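Local atomic coordinates of aminopeptidase-like protein (Chaetomium thermophilum, PDB entry 5JM6), a protein that probably acts as a zinc-dependent aminopeptidase of the M18 family, assembled as a dodecamer and linked to the Cvt pathway of selective autophagy. Residues Thr67-Val72 with Thr106-Ser111; Asp135-Arg140 with Ala162-Glu167; Gly152-Gly157 with Pro227-Asp232; Asp173-Gly178 with Val195-Pro200; Gly178-Lys183 with Leu278-Glu283. All coordinates share one frame; numbering follows the deposited sequence.

Contact 1: Thr67-Val72 with Thr106-Ser111; sequences TVFHVV and TRNGSS
The Phe-69 ring has Val-68 CG1 over the centre of one face, 4.0 Å above the ring plane. At its edge, near the ring plane, stand two carbonyl oxygens of the facing turn. Asn-108 O lies 3.9 Å from Phe-69 CE1, and Gly-109 O is beside CD1. The imidazole of His-70 is met at its edge by Thr-67 OG1. Those two residues share a hydrogen bond, in which Thr-67 OG1 is 2.6 Å from His-70 ND1. Thr-67 is the N-cap residue of helix 68-81.

Ser-110 CB touches both Val-68 CG1, at 3.9 Å, and Phe-69 CE1, and sits obliquely to the ring. Val-72, one turn further along the helix, covers the peptide between Gly-109 and Ser-110. Its CG1 is anti to the backbone N (chi1 162°) and its CG2 is beside that N. Val-72 CG1 and CG2 straddle Gly-109 O, with Val-72 CG1 at 3.4 Å. CG2 also packs on Ser-110 C.

The turn is braced from within. Asn-108 ND2 donates to Ser-110 OG at 2.6 Å, close to the amide plane. Asn-108 CG is anti to its backbone N, which carries the amide toward Ser-110. Asn-108 OD1 also takes a hydrogen bond from Lys-473 of a second subunit.

Asn-108 and Gly-109 both have positive phi (60° and 65°) in the tight turn joining strands 102-107 and 111-117. Ser-110 and Ser-111 both face Arg-107, which makes a classic beta bulge. The contact thus sets the first turn of helix 68-81 against a bulged beta hairpin at the edge region of the large mixed sheet.

Contact 2: Asp135-Arg140 with Ala162-Glu167; sequences DALTAR and AGALNE
Leu-137 points toward the other segment and lies against two alanine methyls. Its CB is 3.6 Å from Ala-164 CB and 3.7 Å from Ala-162 CB. The leucine CG is anti to its carbonyl carbon, beside the backbone N (chi1 -85°). From there CD1 runs along Ala-162 CB and CD2 runs over Ala-164 CA at 3.8 Å. Ala-164 CB also sits on the backbone of Thr-138, 3.4 Å from Thr-138 N. Further along, Ala-139 CB meets Leu-165 CD2 at 4.0 Å. The contact between these segments is apolar.

The next shell is polar. Leu-137 touches Glu-340 and His-485, two ligands of a bound zinc ion, and Asn-166 ND2 bonds His-485 O, so both segments border the metal site. Asp-135 bonds Tyr-161 OH through OD2 and Glu-339 N and His-133 ND1 through OD1; His-133 is a ligand of the other zinc ion, so Asp-135 is second shell to it.

Thr-138 pairs by backbone with Tyr-161, and Ala-139 pairs with Leu-284. Strand 139-141 therefore runs between strands 153-160 and 277-286 of the six-stranded antiparallel sheet, and 162-167 is the loop leaving strand 153-160.

Contact 3: Gly152-Gly157 with Pro227-Asp232; sequences GYVQLG and PVIGID
Val-154 O is held by two backbone N-H groups. Ile-229 N donates to Val-154 O at 2.8 Å, in the carbonyl plane. Gly-230 N adds a weak, longer bond to Val-154 O at 3.5 Å. Ile-229 and Gly-230 therefore both face Val-154, a classic beta bulge. The register shifts by one residue there.

The antiparallel pairing goes on to both sides of the bulge. Val-154 N gives a nearly straight bond to Gly-230 O (2.8 Å, 170°), reaching it from above the carbonyl plane. Asp-232 N donates to Gly-152 O. At the other end Leu-156 N bonds Pro-227 O at 3.3 Å. Tyr-153 with Ile-231 and Gln-155 with Val-228 are non-hydrogen-bonded pairs.

Ile-229 lies against Val-154 and Leu-156. Its CG1 takes the crowded position between the backbone N and the carbonyl carbon (chi1 67°). It crosses Val-154 obliquely, with Ile-229 CG1 3.7 Å from Val-154 CG1. Ile-229 CG2 rests on Leu-156 CB at 3.7 Å. On the sheet face with Gln-155 and Ile-231, Tyr-153 CD2 meets Val-228 CG1 at 3.9 Å. Gln-155 reaches out on that face, and its NE2 bonds Asn-399 of a third subunit. The third subunit packs here as well, with its Phe-299 on Val-228 and Ile-231.

Strand 228-231 is the outermost strand on this side of the six-stranded antiparallel sheet within the chain. It lies beside strand 153-160, which in turn adjoins strand 139-141.

Contact 4: Asp173-Gly178 with Val195-Pro200; sequences DLSVGG and VKVDWP
Ser-175 OG is anti to its backbone N (chi1 -163°), which swings the hydroxyl across to the other segment. There it donates to Val-197 O at 2.5 Å, from above the carbonyl plane. Val-176 CG1 takes the crowded position between the backbone N and the carbonyl carbon (chi1 66°). Val-197 CG2 lies beside its own backbone N. The two methyls meet obliquely, with Val-176 CG1 3.7 Å from Val-197 CG2.

Strands 174-183 and 190-196 form a beta hairpin, and this contact is its open end. Gly-178 and Val-195 are a hydrogen-bonded pair. Val-195 N meets Gly-178 O at 2.9 Å, and Gly-178 N returns the bond to Val-195 O. Gly-177 and Lys-196 are non-hydrogen-bonded, with their CA atoms 4.2 Å apart. Val-197 N then bonds Val-176 O at 3.1 Å, nearly along the C=O axis.

Beyond Val-197 the chain bends away and returns at Pro-200. The Pro-200 ring lies alongside Asp-173, with Pro-200 CG 3.7 Å from Asp-173 CB. Val-197 CG1 covers the centre of one Trp-199 ring face. Asp-173 forms a salt bridge with Arg-488 of a third subunit, and Trp-199 NE1 bonds Gly-294 O of that subunit.

Contact 5: Gly178-Lys183 with Leu278-Glu283; sequences GRVIVK and LNWELE
Arg-179 and Glu-281 lie side by side and point the same way, off one face of the sheet. Arg-179 CG sits in the crowded position between the backbone N and the carbonyl carbon (chi1 63°), and the chain then runs extended to NE. Along the way Arg-179 CG packs on Glu-281 CB at 3.7 Å. The guanidinium edge then grips a single carboxylate oxygen. Arg-179 NH2 reaches Glu-281 OE2 at 2.6 Å on its syn lone pair. Arg-179 NE reaches Glu-281 OE2 at 2.9 Å, from above the carboxylate plane. The two groups are turned steeply, their planes 69° apart, while OE2 stays near the guanidinium plane. Glu-281 OE2 is also bonded to Ser-430 OG of a second subunit, and Arg-179 NH2 makes a salt bridge to Asp-429 of that subunit.

The backbone beneath is a regular antiparallel strand pair, flanked in the six-stranded sheet by strand 190-196 (beside 174-183) and strand 139-141 (beside 277-286). Arg-179 with Glu-281 and Ile-181 with Asn-279 are hydrogen-bonded pairs. Glu-281 N donates to Arg-179 O at 2.7 Å, nearly along the C=O axis. Leu-278 N does the same to Ile-181 O at 3.0 Å.

On the opposite face Val-180 and Trp-280 also lie side by side. Val-180 CG1 is 4.0 Å from Trp-280 CB and stands at the indole edge. Leu-282 CD1 covers one indole face, over its centre. Phe-253 meets Trp-280 edge-to-face, and helix 259-268 packs on the indole through Leu-261, Val-262 and Ile-265. Gly-178 CA makes a CA-H...O contact with Glu-281 O.

Contacts 2 to 5 reach one six-stranded antiparallel sheet, while contact 1 belongs to the larger mixed sheet and helix 68-81. Contact 1 closes first. Contacts 2 and 3 then alternate, and contact 4 is nested inside contact 3. Contact 5 crosses contacts 3 and 4, its second segment coming last in the chain. Contacts 4 and 5 share Gly-178 and strand 174-183, with centres about 14 Å apart. Contact 1 lies about 13 Å from contact 5, centre to centre, and Phe-69 touches Arg-179. Contact 2 borders the zinc site. Contacts 1 and 5 face a second subunit, and contacts 2, 3 and 4 a third. The antiparallel sheet thus links the metal site to the dodecamer interfaces.

Contact 1: Thr67-Val72 with Thr106-Ser111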
# COMPACT_ATOMS: atom_id res chain seq x y z
N THR A 67 -12.82 14.23 -44.57
CA THR A 67 -13.86 13.39 -43.98
C THR A 67 -14.19 12.23 -44.90
O THR A 67 -13.86 12.24 -46.08
CB THR A 67 -15.14 14.19 -43.69
OG1 THR A 67 -15.85 14.44 -44.91
CG2 THR A 67 -14.81 15.51 -43.01
N VAL A 68 -14.83 11.21 -44.33
CA VAL A 68 -15.16 10.02 -45.10
C VAL A 68 -16.09 10.37 -46.27
O VAL A 68 -16.04 9.73 -47.32
CB VAL A 68 -15.80 8.94 -44.18
CG1 VAL A 68 -17.19 9.35 -43.71
CG2 VAL A 68 -15.84 7.59 -44.88
N PHE A 69 -16.89 11.42 -46.11
CA PHE A 69 -17.80 11.85 -47.17
C PHE A 69 -17.06 12.52 -48.32
O PHE A 69 -17.49 12.44 -49.47
CB PHE A 69 -18.86 12.80 -46.62
CG PHE A 69 -19.64 12.22 -45.49
CD1 PHE A 69 -20.53 11.18 -45.71
CD2 PHE A 69 -19.49 12.71 -44.21
CE1 PHE A 69 -21.25 10.63 -44.67
CE2 PHE A 69 -20.21 12.17 -43.16
CZ PHE A 69 -21.09 11.13 -43.39
N HIS A 70 -15.95 13.18 -48.02
CA HIS A 70 -15.13 13.75 -49.08
C HIS A 70 -14.42 12.64 -49.86
O HIS A 70 -14.25 12.74 -51.07
CB HIS A 70 -14.10 14.73 -48.51
CG HIS A 70 -14.70 16.02 -48.04
ND1 HIS A 70 -15.29 16.16 -46.80
CD2 HIS A 70 -14.83 17.22 -48.66
CE1 HIS A 70 -15.74 17.40 -46.67
NE2 HIS A 70 -15.47 18.06 -47.79
N VAL A 71 -14.04 11.58 -49.16
CA VAL A 71 -13.30 10.49 -49.80
C VAL A 71 -14.15 9.78 -50.85
O VAL A 71 -13.68 9.52 -51.95
CB VAL A 71 -12.80 9.48 -48.76
CG1 VAL A 71 -12.17 8.28 -49.44
CG2 VAL A 71 -11.81 10.15 -47.83
N VAL A 72 -15.40 9.47 -50.51
CA VAL A 72 -16.28 8.82 -51.47
C VAL A 72 -16.57 9.76 -52.65
O VAL A 72 -16.61 9.32 -53.80
CB VAL A 72 -17.60 8.37 -50.82
CG1 VAL A 72 -18.68 8.11 -51.86
CG2 VAL A 72 -17.36 7.12 -49.99
N THR A 106 -22.66 2.92 -54.23
CA THR A 106 -22.48 3.76 -53.07
C THR A 106 -23.50 3.40 -51.99
O THR A 106 -24.62 3.00 -52.29
CB THR A 106 -22.62 5.24 -53.47
OG1 THR A 106 -21.39 5.69 -54.04
CG2 THR A 106 -22.99 6.13 -52.30
N ARG A 107 -23.09 3.51 -50.72
CA ARG A 107 -24.02 3.37 -49.61
C ARG A 107 -23.76 4.49 -48.59
O ARG A 107 -22.64 4.63 -48.09
CB ARG A 107 -23.88 1.99 -48.97
CG ARG A 107 -25.03 1.61 -48.06
CD ARG A 107 -24.92 0.17 -47.58
NE ARG A 107 -25.40 -0.78 -48.58
CZ ARG A 107 -25.65 -2.07 -48.33
NH1 ARG A 107 -25.45 -2.56 -47.12
NH2 ARG A 107 -26.09 -2.86 -49.30
N ASN A 108 -24.79 5.29 -48.33
CA ASN A 108 -24.75 6.40 -47.38
C ASN A 108 -23.70 7.46 -47.74
O ASN A 108 -23.36 8.34 -46.94
CB ASN A 108 -24.50 5.83 -45.96
CG ASN A 108 -24.38 6.90 -44.89
OD1 ASN A 108 -25.36 7.56 -44.53
ND2 ASN A 108 -23.18 7.06 -44.35
N GLY A 109 -23.23 7.44 -48.98
CA GLY A 109 -22.23 8.40 -49.42
C GLY A 109 -20.90 8.26 -48.70
O GLY A 109 -20.00 9.07 -48.89
N SER A 110 -20.83 7.32 -47.75
CA SER A 110 -19.59 6.96 -47.07
C SER A 110 -18.97 5.59 -47.39
O SER A 110 -17.90 5.26 -46.89
CB SER A 110 -19.80 7.07 -45.56
OG SER A 110 -20.84 6.21 -45.14
N SER A 111 -19.65 4.78 -48.20
CA SER A 111 -19.14 3.47 -48.59
C SER A 111 -19.23 3.30 -50.09
O SER A 111 -20.23 3.68 -50.70
CB SER A 111 -19.90 2.34 -47.89
OG SER A 111 -19.28 1.97 -46.68

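Contact 2: Asp135-Arg140 with Ala162-Glu167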
# COMPACT_ATOMS: atom_id res chain seq x y z
N ASP A 135 -12.91 5.43 -43.03
CA ASP A 135 -13.13 6.23 -41.83
C ASP A 135 -11.81 6.40 -41.09
O ASP A 135 -10.91 5.57 -41.22
CB ASP A 135 -14.17 5.60 -40.91
CG ASP A 135 -13.65 4.38 -40.20
OD1 ASP A 135 -13.12 3.47 -40.88
OD2 ASP A 135 -13.75 4.32 -38.95
N ALA A 136 -11.70 7.45 -40.29
CA ALA A 136 -10.50 7.71 -39.51
C ALA A 136 -10.91 8.23 -38.14
O ALA A 136 -12.00 8.73 -37.99
CB ALA A 136 -9.63 8.72 -40.22
N LEU A 137 -10.03 8.13 -37.15
CA LEU A 137 -10.37 8.63 -35.83
C LEU A 137 -10.63 10.11 -36.00
O LEU A 137 -9.84 10.81 -36.60
CB LEU A 137 -9.22 8.40 -34.86
CG LEU A 137 -9.17 7.03 -34.19
CD1 LEU A 137 -8.89 5.96 -35.22
CD2 LEU A 137 -8.09 7.02 -33.13
N THR A 138 -11.73 10.58 -35.44
CA THR A 138 -12.13 11.98 -35.58
C THR A 138 -13.11 12.37 -34.47
O THR A 138 -13.61 11.51 -33.76
CB THR A 138 -12.75 12.24 -36.97
OG1 THR A 138 -12.82 13.65 -37.21
CG2 THR A 138 -14.14 11.63 -37.07
N ALA A 139 -13.35 13.66 -34.31
CA ALA A 139 -14.24 14.15 -33.26
C ALA A 139 -15.50 14.77 -33.85
O ALA A 139 -15.46 15.85 -34.44
CB ALA A 139 -13.52 15.15 -32.38
N ARG A 140 -16.63 14.10 -33.66
CA ARG A 140 -17.88 14.55 -34.27
C ARG A 140 -18.62 15.55 -33.39
O ARG A 140 -18.65 15.42 -32.17
CB ARG A 140 -18.78 13.35 -34.57
CG ARG A 140 -18.16 12.39 -35.56
CD ARG A 140 -19.16 11.41 -36.14
NE ARG A 140 -19.03 11.35 -37.59
CZ ARG A 140 -18.34 10.43 -38.25
NH1 ARG A 140 -17.72 9.46 -37.60
NH2 ARG A 140 -18.28 10.48 -39.57
N ALA A 162 -14.00 7.75 -32.49
CA ALA A 162 -13.30 6.48 -32.55
C ALA A 162 -12.78 5.99 -31.21
O ALA A 162 -12.51 4.81 -31.04
CB ALA A 162 -12.18 6.60 -33.52
N GLY A 163 -12.72 6.90 -30.24
CA GLY A 163 -11.71 6.81 -29.20
C GLY A 163 -10.57 7.73 -29.61
O GLY A 163 -9.42 7.54 -29.22
N ALA A 164 -10.91 8.72 -30.43
CA ALA A 164 -9.94 9.60 -31.07
C ALA A 164 -9.20 10.59 -30.18
O ALA A 164 -7.99 10.78 -30.36
CB ALA A 164 -10.61 10.37 -32.19
N LEU A 165 -9.84 11.19 -29.18
CA LEU A 165 -9.19 12.34 -28.60
C LEU A 165 -8.17 11.83 -27.61
O LEU A 165 -8.44 11.64 -26.43
CB LEU A 165 -10.20 13.25 -27.89
CG LEU A 165 -11.30 13.90 -28.72
CD1 LEU A 165 -12.41 14.43 -27.83
CD2 LEU A 165 -10.71 15.01 -29.57
N ASN A 166 -6.95 11.75 -28.10
CA ASN A 166 -5.83 11.28 -27.33
C ASN A 166 -4.89 12.45 -27.20
O ASN A 166 -5.18 13.52 -27.72
CB ASN A 166 -5.16 10.05 -27.98
CG ASN A 166 -4.76 10.28 -29.44
OD1 ASN A 166 -4.32 11.36 -29.82
ND2 ASN A 166 -4.92 9.24 -30.25
N GLU A 167 -3.78 12.24 -26.51
CA GLU A 167 -2.88 13.35 -26.20
C GLU A 167 -2.41 14.14 -27.42
O GLU A 167 -2.17 15.34 -27.32
CB GLU A 167 -1.68 12.83 -25.41
CG GLU A 167 -0.94 11.66 -26.04
CD GLU A 167 -1.45 10.32 -25.55
OE1 GLU A 167 -2.64 10.02 -25.77
OE2 GLU A 167 -0.66 9.57 -24.94

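Contact 3: Gly152-Gly157 with Pro227-Asp232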
# COMPACT_ATOMS: atom_id res chain seq x y z
N GLY A 152 -15.35 34.08 -21.17
CA GLY A 152 -15.15 34.86 -22.38
C GLY A 152 -14.91 34.04 -23.64
O GLY A 152 -14.80 34.60 -24.73
N TYR A 153 -14.83 32.72 -23.49
CA TYR A 153 -14.60 31.84 -24.63
C TYR A 153 -15.89 31.22 -25.14
O TYR A 153 -16.76 30.85 -24.36
CB TYR A 153 -13.63 30.71 -24.26
CG TYR A 153 -12.27 31.18 -23.82
CD1 TYR A 153 -12.05 31.58 -22.52
CD2 TYR A 153 -11.21 31.22 -24.72
CE1 TYR A 153 -10.81 32.01 -22.11
CE2 TYR A 153 -9.96 31.66 -24.32
CZ TYR A 153 -9.77 32.05 -23.01
OH TYR A 153 -8.53 32.48 -22.60
N VAL A 154 -15.99 31.11 -26.45
CA VAL A 154 -17.05 30.34 -27.08
C VAL A 154 -16.52 28.93 -27.33
O VAL A 154 -15.45 28.76 -27.91
CB VAL A 154 -17.51 30.98 -28.40
CG1 VAL A 154 -18.74 30.27 -28.94
CG2 VAL A 154 -17.78 32.46 -28.20
N GLN A 155 -17.26 27.92 -26.87
CA GLN A 155 -16.80 26.54 -27.01
C GLN A 155 -17.75 25.70 -27.86
O GLN A 155 -18.81 26.17 -28.29
CB GLN A 155 -16.62 25.90 -25.62
CG GLN A 155 -15.67 26.67 -24.71
CD GLN A 155 -15.40 25.97 -23.40
OE1 GLN A 155 -16.17 26.08 -22.44
NE2 GLN A 155 -14.29 25.24 -23.34
N LEU A 156 -17.37 24.45 -28.10
CA LEU A 156 -18.10 23.58 -29.02
C LEU A 156 -18.25 22.17 -28.46
O LEU A 156 -17.27 21.52 -28.11
CB LEU A 156 -17.37 23.52 -30.37
CG LEU A 156 -18.03 22.66 -31.45
CD1 LEU A 156 -19.29 23.34 -31.94
CD2 LEU A 156 -17.06 22.40 -32.59
N GLY A 157 -19.49 21.69 -28.36
CA GLY A 157 -19.73 20.32 -27.93
C GLY A 157 -19.34 19.29 -28.98
O GLY A 157 -19.90 19.27 -30.07
N PRO A 227 -13.30 21.89 -27.25
CA PRO A 227 -12.67 22.83 -28.18
C PRO A 227 -13.10 24.27 -27.95
O PRO A 227 -14.18 24.53 -27.41
CB PRO A 227 -13.15 22.33 -29.55
CG PRO A 227 -13.45 20.88 -29.33
CD PRO A 227 -13.99 20.79 -27.94
N VAL A 228 -12.22 25.19 -28.33
CA VAL A 228 -12.46 26.61 -28.22
C VAL A 228 -12.56 27.21 -29.62
O VAL A 228 -11.65 27.07 -30.43
CB VAL A 228 -11.34 27.29 -27.40
CG1 VAL A 228 -11.22 28.74 -27.76
CG2 VAL A 228 -11.60 27.13 -25.91
N ILE A 229 -13.73 27.77 -29.95
CA ILE A 229 -13.97 28.30 -31.29
C ILE A 229 -13.98 29.83 -31.47
O ILE A 229 -14.11 30.31 -32.60
CB ILE A 229 -15.29 27.74 -31.83
CG1 ILE A 229 -16.47 28.29 -31.03
CG2 ILE A 229 -15.27 26.22 -31.79
CD1 ILE A 229 -17.80 27.68 -31.42
N GLY A 230 -13.86 30.59 -30.39
CA GLY A 230 -13.94 32.04 -30.50
C GLY A 230 -14.00 32.75 -29.17
O GLY A 230 -14.03 32.11 -28.11
N ILE A 231 -14.03 34.07 -29.21
CA ILE A 231 -14.06 34.89 -28.01
C ILE A 231 -15.34 35.71 -27.93
O ILE A 231 -15.81 36.23 -28.94
CB ILE A 231 -12.84 35.85 -27.95
CG1 ILE A 231 -11.55 35.05 -27.82
CG2 ILE A 231 -12.98 36.84 -26.81
CD1 ILE A 231 -10.37 35.69 -28.51
N ASP A 232 -15.96 35.76 -26.75
CA ASP A 232 -17.00 36.74 -26.50
C ASP A 232 -16.86 37.35 -25.10
O ASP A 232 -17.14 36.71 -24.10
CB ASP A 232 -18.37 36.07 -26.67
CG ASP A 232 -19.51 37.04 -26.52
OD1 ASP A 232 -20.43 36.73 -25.74
OD2 ASP A 232 -19.49 38.10 -27.18

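Contact 4: Asp173-Gly178 with Val195-Pro200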
# COMPACT_ATOMS: atom_id res chain seq x y z
N ASP A 173 -4.30 22.82 -34.76
CA ASP A 173 -5.18 23.77 -35.42
C ASP A 173 -6.27 22.98 -36.11
O ASP A 173 -6.03 22.31 -37.11
CB ASP A 173 -4.42 24.62 -36.45
CG ASP A 173 -3.37 25.52 -35.82
OD1 ASP A 173 -3.08 25.37 -34.61
OD2 ASP A 173 -2.83 26.39 -36.54
N LEU A 174 -7.49 23.08 -35.59
CA LEU A 174 -8.57 22.22 -36.04
C LEU A 174 -9.53 22.98 -36.93
O LEU A 174 -9.91 24.12 -36.65
CB LEU A 174 -9.32 21.62 -34.86
CG LEU A 174 -8.50 20.90 -33.79
CD1 LEU A 174 -9.40 20.49 -32.63
CD2 LEU A 174 -7.78 19.69 -34.37
N SER A 175 -9.93 22.34 -38.02
CA SER A 175 -10.96 22.88 -38.88
C SER A 175 -12.18 21.97 -38.78
O SER A 175 -12.15 20.96 -38.07
CB SER A 175 -10.47 23.01 -40.32
OG SER A 175 -11.31 23.87 -41.07
N VAL A 176 -13.24 22.33 -39.49
CA VAL A 176 -14.48 21.56 -39.43
C VAL A 176 -14.95 21.26 -40.85
O VAL A 176 -14.69 22.03 -41.78
CB VAL A 176 -15.57 22.31 -38.63
CG1 VAL A 176 -16.00 23.58 -39.35
CG2 VAL A 176 -16.76 21.41 -38.35
N GLY A 177 -15.61 20.12 -41.01
CA GLY A 177 -16.12 19.72 -42.31
C GLY A 177 -17.06 18.54 -42.18
O GLY A 177 -17.18 17.95 -41.10
N GLY A 178 -17.73 18.21 -43.27
CA GLY A 178 -18.67 17.11 -43.25
C GLY A 178 -19.79 17.35 -44.24
O GLY A 178 -19.62 18.06 -45.23
N VAL A 195 -19.34 20.31 -47.09
CA VAL A 195 -18.88 21.60 -46.62
C VAL A 195 -17.52 21.47 -45.95
O VAL A 195 -17.17 20.41 -45.43
CB VAL A 195 -19.90 22.23 -45.65
CG1 VAL A 195 -19.82 21.58 -44.28
CG2 VAL A 195 -19.68 23.73 -45.53
N LYS A 196 -16.72 22.53 -46.03
CA LYS A 196 -15.43 22.57 -45.37
C LYS A 196 -15.04 24.01 -45.07
O LYS A 196 -15.19 24.88 -45.92
CB LYS A 196 -14.39 21.92 -46.28
CG LYS A 196 -13.20 21.31 -45.59
CD LYS A 196 -12.12 21.01 -46.63
CE LYS A 196 -12.74 20.47 -47.92
NZ LYS A 196 -11.87 20.79 -49.09
N VAL A 197 -14.49 24.26 -43.89
CA VAL A 197 -13.97 25.60 -43.61
C VAL A 197 -12.47 25.58 -43.84
O VAL A 197 -11.78 24.65 -43.40
CB VAL A 197 -14.32 26.07 -42.18
CG1 VAL A 197 -13.67 27.41 -41.89
CG2 VAL A 197 -15.84 26.18 -42.02
N ASP A 198 -11.97 26.59 -44.54
CA ASP A 198 -10.61 26.57 -45.09
C ASP A 198 -9.54 27.10 -44.14
O ASP A 198 -8.36 27.16 -44.50
CB ASP A 198 -10.57 27.36 -46.39
CG ASP A 198 -11.44 26.75 -47.47
OD1 ASP A 198 -11.60 25.51 -47.48
OD2 ASP A 198 -11.97 27.51 -48.32
N TRP A 199 -9.94 27.50 -42.94
CA TRP A 199 -9.00 27.96 -41.92
C TRP A 199 -9.35 27.31 -40.59
O TRP A 199 -10.47 26.84 -40.41
CB TRP A 199 -9.02 29.49 -41.81
CG TRP A 199 -10.21 30.03 -41.08
CD1 TRP A 199 -10.34 30.17 -39.73
CD2 TRP A 199 -11.42 30.53 -41.65
NE1 TRP A 199 -11.57 30.71 -39.43
CE2 TRP A 199 -12.25 30.95 -40.59
CE3 TRP A 199 -11.88 30.66 -42.97
CZ2 TRP A 199 -13.52 31.48 -40.80
CZ3 TRP A 199 -13.14 31.20 -43.17
CH2 TRP A 199 -13.94 31.60 -42.09
N PRO A 200 -8.38 27.23 -39.66
CA PRO A 200 -8.68 26.58 -38.38
C PRO A 200 -9.73 27.33 -37.55
O PRO A 200 -9.52 28.49 -37.22
CB PRO A 200 -7.33 26.59 -37.65
CG PRO A 200 -6.30 26.84 -38.72
CD PRO A 200 -6.98 27.68 -39.74

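Contact 5: Gly178-Lys183 with Leu278-Glu283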
# COMPACT_ATOMS: atom_id res chain seq x y z
N GLY A 178 -17.73 18.21 -43.27
CA GLY A 178 -18.67 17.11 -43.25
C GLY A 178 -19.79 17.35 -44.24
O GLY A 178 -19.62 18.06 -45.23
N ARG A 179 -20.93 16.73 -43.97
CA ARG A 179 -22.09 16.89 -44.83
C ARG A 179 -23.22 17.63 -44.13
O ARG A 179 -23.36 17.57 -42.90
CB ARG A 179 -22.57 15.53 -45.31
CG ARG A 179 -23.05 14.64 -44.19
CD ARG A 179 -23.71 13.42 -44.77
NE ARG A 179 -24.20 12.51 -43.74
CZ ARG A 179 -24.63 11.28 -44.00
NH1 ARG A 179 -24.63 10.83 -45.24
NH2 ARG A 179 -25.06 10.50 -43.01
N VAL A 180 -24.02 18.33 -44.92
CA VAL A 180 -25.18 19.05 -44.42
C VAL A 180 -26.44 18.53 -45.08
O VAL A 180 -26.45 18.29 -46.29
CB VAL A 180 -25.05 20.57 -44.67
CG1 VAL A 180 -26.16 21.32 -43.96
CG2 VAL A 180 -23.69 21.07 -44.23
N ILE A 181 -27.49 18.33 -44.30
CA ILE A 181 -28.76 17.92 -44.87
C ILE A 181 -29.57 19.17 -45.15
O ILE A 181 -30.09 19.81 -44.24
CB ILE A 181 -29.52 16.97 -43.93
CG1 ILE A 181 -28.58 15.87 -43.43
CG2 ILE A 181 -30.71 16.36 -44.64
CD1 ILE A 181 -28.01 14.99 -44.52
N VAL A 182 -29.69 19.50 -46.43
CA VAL A 182 -30.26 20.77 -46.86
C VAL A 182 -31.64 20.56 -47.47
O VAL A 182 -31.90 19.54 -48.11
CB VAL A 182 -29.33 21.49 -47.87
CG1 VAL A 182 -30.10 22.42 -48.81
CG2 VAL A 182 -28.24 22.26 -47.14
N LYS A 183 -32.52 21.52 -47.25
CA LYS A 183 -33.82 21.52 -47.88
C LYS A 183 -33.78 22.45 -49.08
O LYS A 183 -33.73 23.67 -48.92
CB LYS A 183 -34.90 21.96 -46.90
CG LYS A 183 -36.30 21.75 -47.40
CD LYS A 183 -36.50 20.28 -47.69
CE LYS A 183 -37.86 19.79 -47.25
NZ LYS A 183 -38.13 18.41 -47.75
N LEU A 278 -31.68 21.01 -42.06
CA LEU A 278 -32.41 20.04 -41.24
C LEU A 278 -31.50 19.37 -40.22
O LEU A 278 -31.93 19.01 -39.13
CB LEU A 278 -33.08 18.99 -42.13
CG LEU A 278 -33.88 19.51 -43.34
CD1 LEU A 278 -34.42 18.36 -44.17
CD2 LEU A 278 -35.01 20.43 -42.91
N ASN A 279 -30.23 19.23 -40.60
CA ASN A 279 -29.22 18.57 -39.78
C ASN A 279 -27.88 18.67 -40.50
O ASN A 279 -27.82 19.08 -41.66
CB ASN A 279 -29.57 17.10 -39.54
CG ASN A 279 -29.26 16.64 -38.13
OD1 ASN A 279 -28.09 16.51 -37.75
ND2 ASN A 279 -30.30 16.39 -37.35
N TRP A 280 -26.81 18.32 -39.81
CA TRP A 280 -25.53 18.15 -40.48
C TRP A 280 -24.67 17.13 -39.75
O TRP A 280 -24.90 16.83 -38.58
CB TRP A 280 -24.78 19.48 -40.63
CG TRP A 280 -24.43 20.21 -39.36
CD1 TRP A 280 -24.02 19.67 -38.18
CD2 TRP A 280 -24.39 21.64 -39.19
NE1 TRP A 280 -23.76 20.67 -37.26
CE2 TRP A 280 -23.98 21.88 -37.86
CE3 TRP A 280 -24.67 22.72 -40.02
CZ2 TRP A 280 -23.85 23.17 -37.35
CZ3 TRP A 280 -24.54 24.00 -39.51
CH2 TRP A 280 -24.13 24.21 -38.19
N GLU A 281 -23.71 16.56 -40.47
CA GLU A 281 -22.74 15.68 -39.85
C GLU A 281 -21.37 16.32 -40.01
O GLU A 281 -20.79 16.28 -41.09
CB GLU A 281 -22.80 14.30 -40.50
CG GLU A 281 -22.87 13.15 -39.53
CD GLU A 281 -23.27 11.85 -40.20
OE1 GLU A 281 -22.59 10.83 -39.97
OE2 GLU A 281 -24.27 11.85 -40.94
N LEU A 282 -20.85 16.87 -38.93
CA LEU A 282 -19.60 17.61 -38.99
C LEU A 282 -18.61 17.08 -37.97
O LEU A 282 -18.99 16.65 -36.88
CB LEU A 282 -19.84 19.11 -38.76
CG LEU A 282 -20.79 19.82 -39.73
CD1 LEU A 282 -21.00 21.26 -39.31
CD2 LEU A 282 -20.24 19.76 -41.15
N GLU A 283 -17.33 17.10 -38.33
CA GLU A 283 -16.28 16.64 -37.45
C GLU A 283 -15.12 17.62 -37.45
O GLU A 283 -15.03 18.49 -38.32
CB GLU A 283 -15.81 15.25 -37.87
CG GLU A 283 -15.36 15.17 -39.32
CD GLU A 283 -15.14 13.74 -39.78
OE1 GLU A 283 -16.07 12.92 -39.66
OE2 GLU A 283 -14.03 13.44 -40.27